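Local structure of ribonucleoside triphosphate reductase (Lactobacillus leichmannii, 1L1L) at residues Arg125-Gly130 / Trp457-Glu462; Leu209-Asp214 / Lys249-Leu254; Ala301-Asn306 / Met344-Ala349. The protein reduces ribonucleoside triphosphates to deoxyribonucleoside triphosphates with the help of a B12 coenzyme, as an allosterically regulated monomeric class II ribonucleotide reductase. All blocks are in the same frame, centred on the assembly; numbering follows the deposited sequence.

Interaction 1. Residues Arg125-Gly130 / Trp457-Glu462; sequences RPQKYG and WEISRE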
# COMPACT_ATOMS: atom_id res chain seq x y z
N ARG A 125 -15.48 15.12 1.24
CA ARG A 125 -16.32 16.30 1.13
C ARG A 125 -17.10 16.17 -0.17
O ARG A 125 -16.59 15.60 -1.15
CB ARG A 125 -15.47 17.57 1.08
CG ARG A 125 -14.49 17.62 -0.07
CD ARG A 125 -13.93 19.03 -0.24
NE ARG A 125 -12.77 19.09 -1.13
CZ ARG A 125 -11.50 18.95 -0.73
NH1 ARG A 125 -11.23 18.74 0.56
NH2 ARG A 125 -10.51 19.02 -1.61
N PRO A 126 -18.34 16.69 -0.22
CA PRO A 126 -19.11 16.58 -1.46
C PRO A 126 -18.28 17.08 -2.64
O PRO A 126 -17.60 18.10 -2.54
CB PRO A 126 -20.33 17.45 -1.18
CG PRO A 126 -20.53 17.23 0.31
CD PRO A 126 -19.12 17.36 0.84
N GLN A 127 -18.31 16.34 -3.74
CA GLN A 127 -17.55 16.71 -4.93
C GLN A 127 -18.28 16.26 -6.18
O GLN A 127 -19.19 15.43 -6.12
CB GLN A 127 -16.17 16.02 -4.93
CG GLN A 127 -15.23 16.42 -3.82
CD GLN A 127 -13.94 15.63 -3.86
OE1 GLN A 127 -13.25 15.59 -4.88
NE2 GLN A 127 -13.59 15.01 -2.74
N LYS A 128 -17.87 16.81 -7.32
CA LYS A 128 -18.47 16.43 -8.59
C LYS A 128 -17.74 15.18 -9.09
O LYS A 128 -16.54 15.02 -8.84
CB LYS A 128 -18.29 17.55 -9.62
CG LYS A 128 -16.85 17.82 -9.97
CD LYS A 128 -16.71 18.92 -11.01
CE LYS A 128 -15.24 19.12 -11.39
NZ LYS A 128 -15.05 20.21 -12.40
N TYR A 129 -18.46 14.30 -9.79
CA TYR A 129 -17.85 13.09 -10.32
C TYR A 129 -16.99 13.44 -11.53
O TYR A 129 -16.02 12.74 -11.85
CB TYR A 129 -18.92 12.08 -10.74
CG TYR A 129 -19.48 11.25 -9.61
CD1 TYR A 129 -20.32 11.81 -8.65
CD2 TYR A 129 -19.14 9.90 -9.50
CE1 TYR A 129 -20.81 11.03 -7.59
CE2 TYR A 129 -19.63 9.13 -8.46
CZ TYR A 129 -20.46 9.69 -7.51
OH TYR A 129 -20.89 8.91 -6.47
N GLY A 130 -17.36 14.53 -12.20
CA GLY A 130 -16.63 14.96 -13.37
C GLY A 130 -16.79 13.92 -14.46
O GLY A 130 -17.56 12.97 -14.30
N TRP A 457 -10.69 8.26 -13.19
CA TRP A 457 -11.26 9.48 -12.62
C TRP A 457 -10.67 10.77 -13.14
O TRP A 457 -9.44 10.92 -13.24
CB TRP A 457 -11.15 9.45 -11.09
CG TRP A 457 -11.89 8.33 -10.50
CD1 TRP A 457 -11.48 7.04 -10.40
CD2 TRP A 457 -13.22 8.37 -9.97
NE1 TRP A 457 -12.47 6.27 -9.84
CE2 TRP A 457 -13.55 7.06 -9.56
CE3 TRP A 457 -14.17 9.39 -9.80
CZ2 TRP A 457 -14.78 6.74 -8.99
CZ3 TRP A 457 -15.39 9.07 -9.23
CH2 TRP A 457 -15.69 7.76 -8.84
N GLU A 458 -11.54 11.71 -13.46
CA GLU A 458 -11.11 12.99 -13.98
C GLU A 458 -10.13 13.68 -13.05
O GLU A 458 -9.09 14.16 -13.47
CB GLU A 458 -12.30 13.91 -14.21
CG GLU A 458 -11.88 15.23 -14.85
CD GLU A 458 -13.03 16.21 -14.97
OE1 GLU A 458 -13.50 16.71 -13.93
OE2 GLU A 458 -13.46 16.47 -16.12
N ILE A 459 -10.48 13.74 -11.77
CA ILE A 459 -9.64 14.41 -10.79
C ILE A 459 -8.23 13.81 -10.73
O ILE A 459 -7.26 14.53 -10.49
CB ILE A 459 -10.28 14.38 -9.39
CG1 ILE A 459 -9.46 15.25 -8.44
CG2 ILE A 459 -10.40 12.94 -8.89
CD1 ILE A 459 -10.09 15.41 -7.07
N SER A 460 -8.12 12.50 -10.94
CA SER A 460 -6.81 11.84 -10.90
C SER A 460 -6.01 12.24 -12.15
O SER A 460 -4.82 12.55 -12.06
CB SER A 460 -6.98 10.32 -10.86
OG SER A 460 -7.71 9.91 -9.71
N ARG A 461 -6.66 12.22 -13.31
CA ARG A 461 -5.98 12.59 -14.55
C ARG A 461 -5.41 14.00 -14.46
O ARG A 461 -4.24 14.23 -14.80
CB ARG A 461 -6.95 12.51 -15.74
CG ARG A 461 -7.38 11.09 -16.12
CD ARG A 461 -8.01 11.03 -17.52
NE ARG A 461 -9.29 11.73 -17.61
CZ ARG A 461 -10.48 11.14 -17.49
NH1 ARG A 461 -10.57 9.83 -17.29
NH2 ARG A 461 -11.59 11.87 -17.57
N GLU A 462 -6.22 14.93 -13.99
CA GLU A 462 -5.81 16.32 -13.88
C GLU A 462 -4.64 16.53 -12.92
O GLU A 462 -3.64 17.13 -13.28
CB GLU A 462 -6.99 17.19 -13.45
CG GLU A 462 -8.29 16.77 -14.12
CD GLU A 462 -9.19 17.94 -14.48
OE1 GLU A 462 -9.28 18.91 -13.69
OE2 GLU A 462 -9.82 17.88 -15.56
O HOH W 1 -13.26 13.19 -10.66
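Tyr129 and Trp457 lie side by side with their side chains pointing the same way, and CZ3 and CH2 of the indole approach CD2 of the phenol ring obliquely. The closest pair is Tyr129 CD2 and Trp457 CZ3 at 3.9 Å. The two polar ends are anchored alike: Tyr129 OH pairs with Ser147 and Ser151, and Trp457 NE1 with Asp155, so both rings are tied to the region of helix 148-158.

Glu458 extends to Gly130. Its CG stands opposite the backbone N (chi1 -176°) and the chain stays extended, which carries Glu458 OE1 to 3.6 Å from Gly130 CA; glycine has no side chain to bar the way, and its phi is positive (65°). Lys128 crosses this glutamate at a slant. Lys128 NZ remains 4.1 Å from Glu458 OE1, too long for a salt bridge, and its stronger polar partner is Gln142. Ile459 is set at about a right angle to Gln127, with Ile459 CD1 3.8 Å from Gln127 OE1, the oxygen that accepts from Asn415 ND2.

Trp457 is the N-cap residue of helix 458-467, whose first amides bind outside the helix. A water receives the Ile459 N-H at 3.0 Å (N to water O) and donates to Tyr129 O, also at 3.0 Å. Ser132 OG likewise bonds both Tyr129 O and Glu458 N.

Between 125-130 and 457-462 the polar link is thus that water, while just beyond, Ser132 OG and Asp131 O (to Arg461 NH2) bond the helix directly. Direct touch between the two segments comes from the aromatic pair, from Ile459 CD1 on the Gln127 amide, and from a carboxylate whose attraction to Lys128 is probably only long-range.

Interaction 2. Residues Leu209-Asp214 / Lys249-Leu254; sequences LVQDAD and KLILDL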
# COMPACT_ATOMS: atom_id res chain seq x y z
N LEU A 209 -40.77 -9.08 -0.96
CA LEU A 209 -40.60 -7.69 -1.35
C LEU A 209 -41.88 -6.85 -1.30
O LEU A 209 -42.91 -7.22 -1.87
CB LEU A 209 -40.01 -7.60 -2.77
CG LEU A 209 -39.74 -6.18 -3.28
CD1 LEU A 209 -38.72 -5.49 -2.38
CD2 LEU A 209 -39.22 -6.25 -4.71
N VAL A 210 -41.81 -5.73 -0.60
CA VAL A 210 -42.94 -4.82 -0.47
C VAL A 210 -42.65 -3.59 -1.33
O VAL A 210 -41.85 -2.74 -0.96
CB VAL A 210 -43.14 -4.37 0.99
CG1 VAL A 210 -44.30 -3.40 1.08
CG2 VAL A 210 -43.37 -5.58 1.88
N GLN A 211 -43.29 -3.52 -2.49
CA GLN A 211 -43.08 -2.40 -3.39
C GLN A 211 -44.37 -1.64 -3.71
O GLN A 211 -45.47 -2.17 -3.55
CB GLN A 211 -42.45 -2.88 -4.70
CG GLN A 211 -42.42 -1.83 -5.81
CD GLN A 211 -41.78 -2.33 -7.09
OE1 GLN A 211 -42.13 -3.40 -7.60
NE2 GLN A 211 -40.85 -1.55 -7.64
N ASP A 212 -44.20 -0.40 -4.15
CA ASP A 212 -45.30 0.45 -4.53
C ASP A 212 -44.79 1.35 -5.66
O ASP A 212 -43.58 1.48 -5.85
CB ASP A 212 -45.80 1.29 -3.34
CG ASP A 212 -44.73 2.18 -2.74
OD1 ASP A 212 -44.26 3.11 -3.44
OD2 ASP A 212 -44.35 1.96 -1.57
N ALA A 213 -45.71 1.94 -6.41
CA ALA A 213 -45.37 2.80 -7.54
C ALA A 213 -44.30 3.87 -7.30
O ALA A 213 -43.50 4.17 -8.19
CB ALA A 213 -46.64 3.45 -8.08
N ASP A 214 -44.28 4.45 -6.10
CA ASP A 214 -43.34 5.52 -5.76
C ASP A 214 -41.90 5.10 -5.42
O ASP A 214 -41.00 5.94 -5.39
CB ASP A 214 -43.92 6.35 -4.61
CG ASP A 214 -42.99 7.47 -4.17
OD1 ASP A 214 -42.59 8.29 -5.02
OD2 ASP A 214 -42.66 7.52 -2.96
N LYS A 249 -38.04 5.84 -0.68
CA LYS A 249 -38.24 4.41 -0.81
C LYS A 249 -37.29 3.87 -1.87
O LYS A 249 -37.46 4.12 -3.06
CB LYS A 249 -39.69 4.12 -1.20
CG LYS A 249 -40.70 4.51 -0.14
CD LYS A 249 -42.13 4.11 -0.52
CE LYS A 249 -43.11 4.44 0.59
NZ LYS A 249 -44.52 4.02 0.27
N LEU A 250 -36.29 3.12 -1.42
CA LEU A 250 -35.29 2.55 -2.32
C LEU A 250 -35.28 1.03 -2.30
O LEU A 250 -35.29 0.40 -1.24
CB LEU A 250 -33.90 3.08 -1.96
CG LEU A 250 -32.75 2.52 -2.81
CD1 LEU A 250 -33.07 2.73 -4.29
CD2 LEU A 250 -31.44 3.19 -2.42
N ILE A 251 -35.25 0.44 -3.49
CA ILE A 251 -35.21 -1.00 -3.63
C ILE A 251 -34.04 -1.36 -4.53
O ILE A 251 -34.07 -1.08 -5.72
CB ILE A 251 -36.50 -1.55 -4.28
CG1 ILE A 251 -37.73 -1.07 -3.50
CG2 ILE A 251 -36.43 -3.07 -4.31
CD1 ILE A 251 -39.05 -1.38 -4.19
N LEU A 252 -33.00 -1.95 -3.95
CA LEU A 252 -31.83 -2.35 -4.73
C LEU A 252 -31.89 -3.85 -4.98
O LEU A 252 -31.94 -4.66 -4.05
CB LEU A 252 -30.54 -1.98 -3.98
CG LEU A 252 -30.30 -0.48 -3.79
CD1 LEU A 252 -29.03 -0.25 -2.98
CD2 LEU A 252 -30.19 0.20 -5.15
N ASP A 253 -31.90 -4.22 -6.26
CA ASP A 253 -31.98 -5.63 -6.67
C ASP A 253 -30.58 -6.18 -7.00
O ASP A 253 -29.96 -5.74 -7.97
CB ASP A 253 -32.88 -5.75 -7.90
CG ASP A 253 -33.34 -7.16 -8.16
OD1 ASP A 253 -32.53 -8.09 -8.01
OD2 ASP A 253 -34.52 -7.35 -8.53
N LEU A 254 -30.11 -7.13 -6.19
CA LEU A 254 -28.79 -7.73 -6.39
C LEU A 254 -28.93 -9.20 -6.81
O LEU A 254 -28.12 -10.05 -6.44
CB LEU A 254 -27.96 -7.68 -5.09
CG LEU A 254 -28.13 -6.50 -4.13
CD1 LEU A 254 -27.03 -6.57 -3.08
CD2 LEU A 254 -28.08 -5.18 -4.88
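The carboxylate of Asp212 is approached out of its plane by Lys249: the ammonium nitrogen stands above the flat group, 47° from the plane at OD2, and Lys249 NZ donates to Asp212 OD2 at 2.8 Å in a salt bridge. The other oxygen, OD1, turns to its own loop, where it receives a weak bond from Asp214 N at 3.0 Å. Lys249, extended beyond CG, crosses Asp212 at about a right angle, and its CD also lies 3.3 Å from Asp212 OD2. A second carboxylate, that of Asp214, sits farther off, with OD2 5.1 Å from Lys249 NZ; its OD1 makes a long, weak ion pair with Lys247 NZ.

Strand 249-253 is the middle one of a three-stranded parallel sheet in the insertion domain of the B12-dependent reductases. Lys249 and Ile251 project from the sheet face crossed by the 209-214 loop, whereas Leu252 packs against helix 275-289 on the other face.

Ile251 divides its two branches between neighbours. CG2, anti to the backbone N, touches Leu209 CD1 at 3.9 Å, and Leu209 in turn rests on Val187 of strand 183-187. CD1 comes to 3.8 Å from Gln211 CB, against a glutamine chain that crosses it at about a right angle.

Interaction 3. Residues Ala301-Asn306 / Met344-Ala349; sequences AADICN and MHHRWA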
# COMPACT_ATOMS: atom_id res chain seq x y z
N ALA A 301 -18.66 9.72 9.01
CA ALA A 301 -18.00 9.67 7.70
C ALA A 301 -16.97 8.53 7.66
O ALA A 301 -16.89 7.78 6.68
CB ALA A 301 -17.32 10.99 7.41
N ALA A 302 -16.18 8.40 8.73
CA ALA A 302 -15.17 7.34 8.81
C ALA A 302 -15.84 5.98 8.94
O ALA A 302 -15.35 4.99 8.40
CB ALA A 302 -14.23 7.59 10.00
N ASP A 303 -16.96 5.90 9.66
CA ASP A 303 -17.65 4.61 9.79
C ASP A 303 -18.13 4.12 8.41
O ASP A 303 -18.02 2.94 8.10
CB ASP A 303 -18.88 4.73 10.72
CG ASP A 303 -18.54 4.49 12.19
OD1 ASP A 303 -17.56 3.75 12.48
OD2 ASP A 303 -19.27 5.02 13.07
N ILE A 304 -18.66 5.02 7.60
CA ILE A 304 -19.14 4.62 6.28
C ILE A 304 -17.94 4.10 5.47
O ILE A 304 -18.03 3.04 4.86
CB ILE A 304 -19.82 5.81 5.57
CG1 ILE A 304 -21.18 6.08 6.22
CG2 ILE A 304 -20.01 5.50 4.09
CD1 ILE A 304 -21.86 7.34 5.71
N CYS A 305 -16.83 4.83 5.49
CA CYS A 305 -15.63 4.39 4.76
C CYS A 305 -15.16 3.04 5.27
O CYS A 305 -14.74 2.18 4.49
CB CYS A 305 -14.50 5.41 4.92
SG CYS A 305 -14.78 6.92 4.03
N ASN A 306 -15.23 2.85 6.58
CA ASN A 306 -14.83 1.59 7.19
C ASN A 306 -15.74 0.45 6.76
O ASN A 306 -15.27 -0.66 6.51
CB ASN A 306 -14.85 1.68 8.72
CG ASN A 306 -13.78 2.61 9.28
OD1 ASN A 306 -13.65 2.74 10.50
ND2 ASN A 306 -13.00 3.26 8.39
N MET A 344 -14.44 -4.26 16.65
CA MET A 344 -14.53 -5.62 16.14
C MET A 344 -15.47 -5.74 14.94
O MET A 344 -15.28 -6.60 14.09
CB MET A 344 -14.98 -6.59 17.26
CG MET A 344 -13.89 -6.96 18.26
SD MET A 344 -14.41 -8.24 19.47
CE MET A 344 -14.54 -7.26 21.01
N HIS A 345 -16.47 -4.86 14.87
CA HIS A 345 -17.42 -4.92 13.75
C HIS A 345 -16.95 -4.28 12.45
O HIS A 345 -17.29 -4.76 11.37
CB HIS A 345 -18.76 -4.32 14.16
CG HIS A 345 -19.83 -4.49 13.12
ND1 HIS A 345 -20.08 -3.54 12.15
CD2 HIS A 345 -20.71 -5.49 12.90
CE1 HIS A 345 -21.06 -3.96 11.37
NE2 HIS A 345 -21.47 -5.14 11.80
N HIS A 346 -16.19 -3.19 12.52
CA HIS A 346 -15.75 -2.55 11.29
C HIS A 346 -14.67 -1.47 11.39
O HIS A 346 -13.96 -1.22 10.42
CB HIS A 346 -16.94 -1.94 10.54
CG HIS A 346 -17.61 -0.82 11.27
ND1 HIS A 346 -18.53 -1.02 12.27
CD2 HIS A 346 -17.48 0.53 11.15
CE1 HIS A 346 -18.95 0.15 12.73
NE2 HIS A 346 -18.33 1.10 12.06
N ARG A 347 -14.55 -0.83 12.55
CA ARG A 347 -13.56 0.23 12.68
C ARG A 347 -12.12 -0.25 12.57
O ARG A 347 -11.18 0.56 12.52
CB ARG A 347 -13.79 1.00 13.98
CG ARG A 347 -15.10 1.76 13.93
CD ARG A 347 -15.34 2.61 15.17
NE ARG A 347 -16.62 3.32 15.07
CZ ARG A 347 -17.20 3.96 16.08
NH1 ARG A 347 -16.61 3.97 17.27
NH2 ARG A 347 -18.37 4.56 15.91
N TRP A 348 -11.94 -1.56 12.51
CA TRP A 348 -10.62 -2.12 12.35
C TRP A 348 -10.15 -1.84 10.92
O TRP A 348 -8.96 -1.88 10.63
CB TRP A 348 -10.65 -3.62 12.58
CG TRP A 348 -11.68 -4.32 11.72
CD1 TRP A 348 -12.97 -4.61 12.05
CD2 TRP A 348 -11.50 -4.79 10.37
NE1 TRP A 348 -13.61 -5.23 11.00
CE2 TRP A 348 -12.73 -5.35 9.96
CE3 TRP A 348 -10.42 -4.78 9.47
CZ2 TRP A 348 -12.90 -5.91 8.68
CZ3 TRP A 348 -10.60 -5.34 8.21
CH2 TRP A 348 -11.83 -5.89 7.82
N ALA A 349 -11.12 -1.56 10.04
CA ALA A 349 -10.88 -1.31 8.61
C ALA A 349 -9.87 -0.23 8.23
O ALA A 349 -9.26 -0.27 7.14
CB ALA A 349 -12.21 -1.04 7.91
O HOH W 2 -11.85 3.69 12.26
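Two first torsions bring His346 and Arg347 onto Asp303. His346 places its CG between backbone N and carbonyl carbon (chi1 65°), which sets NE2 at Asp303 OD1. Arg347 instead has CG anti to its carbonyl carbon (chi1 -66°) and runs straight out to NE.

The guanidinium then grips the carboxylate side-on. Arg347 NE donates to Asp303 OD1 at 2.8 Å and Arg347 NH2 to Asp303 OD2 at 3.0 Å, each carboxylate oxygen accepting through its syn lone pair, with the two flat groups nearly coplanar. His346 arrives from another direction: its NE2 donates to Asp303 OD1 at 2.8 Å from well above the carboxylate plane (68° out of it). OD1 thus takes two donors that do not compete for the same place. At the far side of the imidazole, His346 ND1 is hydrogen-bonded to His345 ND1 at 3.0 Å, while Arg347 NH1 is held by Met336 O.

Asn306, one helical turn after Asp303, brings CB to the edge of the histidine ring, 3.8 Å from CD2. A water donates to its OD1 at 2.7 Å and, less closely, to Arg347 O. Ala349 CB presses on Asn306 O at 3.4 Å, just before strand 350-356. The contact thereby joins two helices, each preceding one of the adjacent parallel strands 322-327 and 350-356, consistent with the alpha-beta barrel of this enzyme.

A buried carboxylate held by three N-H donors, two of them from an arginine, is probably stabilised as the anion, and its negative charge would probably help keep the proton on His346 NE2.

Overall arrangement
Interaction 1 closes a long loop of the chain, and interactions 2 and 3 both fall inside it, one after the other. None touches another: interactions 1 and 3 are nearest, with atoms about 8 Å apart and centres 24 Å apart, while interaction 2 keeps about 13 Å (nearest atoms) from each of the others. Interaction 2 is peripheral, its centre about 39 Å from that of the chain, on the insertion domain; interaction 3 is the most deeply placed, at about 18 Å. The Cys119-Cys419 disulfide is probably the oxidised pair of active-site cysteines that reduces the substrate, as in other ribonucleotide reductases, so segment 125-130 would follow shortly after one of them.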